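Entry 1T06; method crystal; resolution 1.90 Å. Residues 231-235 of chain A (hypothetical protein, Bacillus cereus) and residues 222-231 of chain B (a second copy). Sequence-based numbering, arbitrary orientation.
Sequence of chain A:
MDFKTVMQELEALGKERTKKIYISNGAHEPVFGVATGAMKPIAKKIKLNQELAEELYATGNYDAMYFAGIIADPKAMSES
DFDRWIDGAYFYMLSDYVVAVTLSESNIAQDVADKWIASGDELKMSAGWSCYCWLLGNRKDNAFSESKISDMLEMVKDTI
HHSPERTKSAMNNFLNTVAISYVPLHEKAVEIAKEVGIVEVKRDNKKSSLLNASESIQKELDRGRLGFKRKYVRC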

# COMPACT_ATOMS: atom_id res chain seq x y z
N LYS A 231 -0.23 -4.72 8.73
CA LYS A 231 -1.24 -4.01 9.49
C LYS A 231 -1.61 -2.75 8.73
O LYS A 231 -0.82 -2.26 7.91
CB LYS A 231 -0.70 -3.62 10.87
CG LYS A 231 -0.07 -4.76 11.64
CD LYS A 231 0.47 -4.30 12.99
CE LYS A 231 -0.64 -4.08 14.01
NZ LYS A 231 -1.30 -5.35 14.43
N TYR A 232 -2.81 -2.22 8.97
CA TYR A 232 -3.24 -1.00 8.30
C TYR A 232 -2.28 0.11 8.71
O TYR A 232 -1.92 0.22 9.87
CB TYR A 232 -4.67 -0.66 8.71
CG TYR A 232 -5.25 0.55 8.01
CD1 TYR A 232 -5.02 1.84 8.48
CD2 TYR A 232 -6.01 0.40 6.85
CE1 TYR A 232 -5.54 2.96 7.81
CE2 TYR A 232 -6.52 1.50 6.17
CZ TYR A 232 -6.28 2.78 6.65
OH TYR A 232 -6.78 3.86 5.95
N VAL A 233 -1.85 0.93 7.75
CA VAL A 233 -0.93 2.03 8.05
C VAL A 233 -1.78 3.23 8.44
O VAL A 233 -2.32 3.92 7.57
CB VAL A 233 -0.06 2.39 6.84
CG1 VAL A 233 0.81 3.59 7.18
CG2 VAL A 233 0.80 1.20 6.44
N ARG A 234 -1.88 3.47 9.75
CA ARG A 234 -2.69 4.54 10.31
C ARG A 234 -2.10 5.96 10.22
O ARG A 234 -2.84 6.94 10.16
CB ARG A 234 -3.03 4.20 11.76
CG ARG A 234 -3.48 2.74 11.92
CD ARG A 234 -3.90 2.39 13.34
NE ARG A 234 -5.22 2.91 13.66
CZ ARG A 234 -5.94 2.52 14.71
NH1 ARG A 234 -5.46 1.59 15.54
NH2 ARG A 234 -7.14 3.04 14.93
N CYS A 235 -0.77 6.06 10.23
CA CYS A 235 -0.11 7.36 10.15
C CYS A 235 1.37 7.19 9.81
O CYS A 235 1.79 6.05 9.56
CB CYS A 235 -0.25 8.10 11.49
SG CYS A 235 0.57 7.29 12.90
OXT CYS A 235 2.10 8.21 9.80
N ASP B 222 -8.27 11.24 -1.19
CA ASP B 222 -9.53 10.94 -0.52
C ASP B 222 -9.34 10.34 0.86
O ASP B 222 -10.10 10.64 1.78
CB ASP B 222 -10.38 9.98 -1.36
CG ASP B 222 -11.03 10.66 -2.54
OD1 ASP B 222 -10.96 11.91 -2.63
OD2 ASP B 222 -11.62 9.94 -3.38
N ARG B 223 -8.32 9.50 0.99
CA ARG B 223 -8.02 8.83 2.25
C ARG B 223 -7.20 9.71 3.20
O ARG B 223 -6.92 9.33 4.33
CB ARG B 223 -7.26 7.53 1.95
CG ARG B 223 -6.93 6.68 3.16
CD ARG B 223 -6.02 5.54 2.73
NE ARG B 223 -6.62 4.76 1.64
CZ ARG B 223 -7.47 3.75 1.81
NH1 ARG B 223 -7.83 3.38 3.04
NH2 ARG B 223 -7.98 3.13 0.76
N GLY B 224 -6.81 10.90 2.73
CA GLY B 224 -6.03 11.80 3.56
C GLY B 224 -4.56 11.44 3.58
O GLY B 224 -3.88 11.63 4.59
N ARG B 225 -4.07 10.92 2.44
CA ARG B 225 -2.67 10.52 2.31
C ARG B 225 -1.78 11.60 1.72
O ARG B 225 -0.63 11.34 1.40
CB ARG B 225 -2.54 9.27 1.43
CG ARG B 225 -3.17 8.01 2.00
CD ARG B 225 -2.49 7.52 3.27
NE ARG B 225 -2.93 6.17 3.60
CZ ARG B 225 -2.71 5.55 4.76
NH1 ARG B 225 -2.03 6.17 5.73
NH2 ARG B 225 -3.16 4.32 4.96
N LEU B 226 -2.30 12.81 1.55
CA LEU B 226 -1.46 13.86 1.02
C LEU B 226 -0.24 14.02 1.92
O LEU B 226 -0.37 14.03 3.15
CB LEU B 226 -2.22 15.19 0.96
CG LEU B 226 -1.35 16.31 0.39
CD1 LEU B 226 -1.02 16.01 -1.07
CD2 LEU B 226 -2.06 17.65 0.51
N GLY B 227 0.94 14.12 1.32
CA GLY B 227 2.16 14.27 2.09
C GLY B 227 2.61 13.00 2.78
O GLY B 227 3.61 12.99 3.50
N PHE B 228 1.88 11.91 2.56
CA PHE B 228 2.25 10.66 3.19
C PHE B 228 3.48 10.04 2.54
O PHE B 228 3.55 9.88 1.32
CB PHE B 228 1.08 9.66 3.14
CG PHE B 228 1.30 8.47 4.01
CD1 PHE B 228 2.01 7.37 3.54
CD2 PHE B 228 0.85 8.46 5.33
CE1 PHE B 228 2.29 6.29 4.38
CE2 PHE B 228 1.11 7.39 6.18
CZ PHE B 228 1.84 6.30 5.70
N LYS B 229 4.46 9.70 3.38
CA LYS B 229 5.69 9.09 2.91
C LYS B 229 5.81 7.67 3.45
O LYS B 229 5.92 7.47 4.65
CB LYS B 229 6.90 9.91 3.38
CG LYS B 229 7.06 11.26 2.71
CD LYS B 229 8.25 12.00 3.31
CE LYS B 229 8.55 13.30 2.59
NZ LYS B 229 9.12 13.07 1.23
N ARG B 230 5.76 6.69 2.55
CA ARG B 230 5.89 5.31 2.99
C ARG B 230 7.16 4.67 2.46
O ARG B 230 7.40 4.63 1.25
CB ARG B 230 4.66 4.49 2.56
CG ARG B 230 4.33 4.53 1.09
CD ARG B 230 3.11 3.66 0.81
NE ARG B 230 1.87 4.22 1.33
CZ ARG B 230 0.97 3.53 2.03
NH1 ARG B 230 -0.14 4.13 2.46
NH2 ARG B 230 1.18 2.25 2.32
N LYS B 231 7.99 4.20 3.37
CA LYS B 231 9.24 3.54 3.01
C LYS B 231 8.89 2.19 2.37
O LYS B 231 8.02 1.46 2.87
CB LYS B 231 10.10 3.35 4.26
CG LYS B 231 11.32 2.50 4.06
CD LYS B 231 12.05 2.29 5.38
CE LYS B 231 12.99 1.10 5.29
NZ LYS B 231 13.89 1.18 4.10

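The C-terminal tail of chain A lies against chain B where the latter leaves a helix and turns. Neither stretch forms a strand here, and no backbone-to-backbone hydrogen bond joins them; side chains of chain B reach the tail, and the contact buries 276 Å², both sides summed.

Chain B first shapes its own backbone. Gly224(B), phi 81°, is the first residue after the helix to leave helical angles, in a Schellman motif; a CB at these angles would jam against the preceding carbonyl oxygen, so glycine fits. A type II turn follows from Arg225(B) to Phe228(B), closed by Phe228(B) N to Arg225(B) O at 2.8 Å, with Gly227(B) accommodating the positive phi.

Arg225(B) makes the central polar contact. Its CA-to-CB bond points sideways, but chi1 and chi2, both m, bend the chain and a t chi3 then extends it, bringing the guanidinium to the tail. There Arg225(B) NH1 and NH2 both donate hydrogen bonds to Val233(A) O, at 2.9 and 2.8 Å; the oxygen sits near the guanidinium plane, where the N-H bonds point. Arginine suits this role because its paired nitrogens can share a single acceptor.

Arg223(B) starts toward the tail, runs t, t and turns at chi3 (m), placing its NH1 3.1 Å from Tyr232(A) OH, to which it donates a hydrogen bond. Tyr232(A), with chi1 t, starts sideways like Arg225(B); its long ring carries the hydroxyl to the arginine, giving an aromatic side chain a polar tip.

Val233(A) serves both chemistries. While its carbonyl binds Arg225(B), its side chain, chi1 t, points toward chain B, and Val233(A) CG1 lies 3.3 Å from Phe228(B) CZ, an unusually close apolar contact. The phenylalanine, chi1 t, also points toward the tail, and its ring edge meets the terminal carboxylate carbon, with Phe228(B) CE2 3.6 Å from Cys235(A) C. The Cys235(A) side chain itself points away; the closest approach is by the carboxylate carbon.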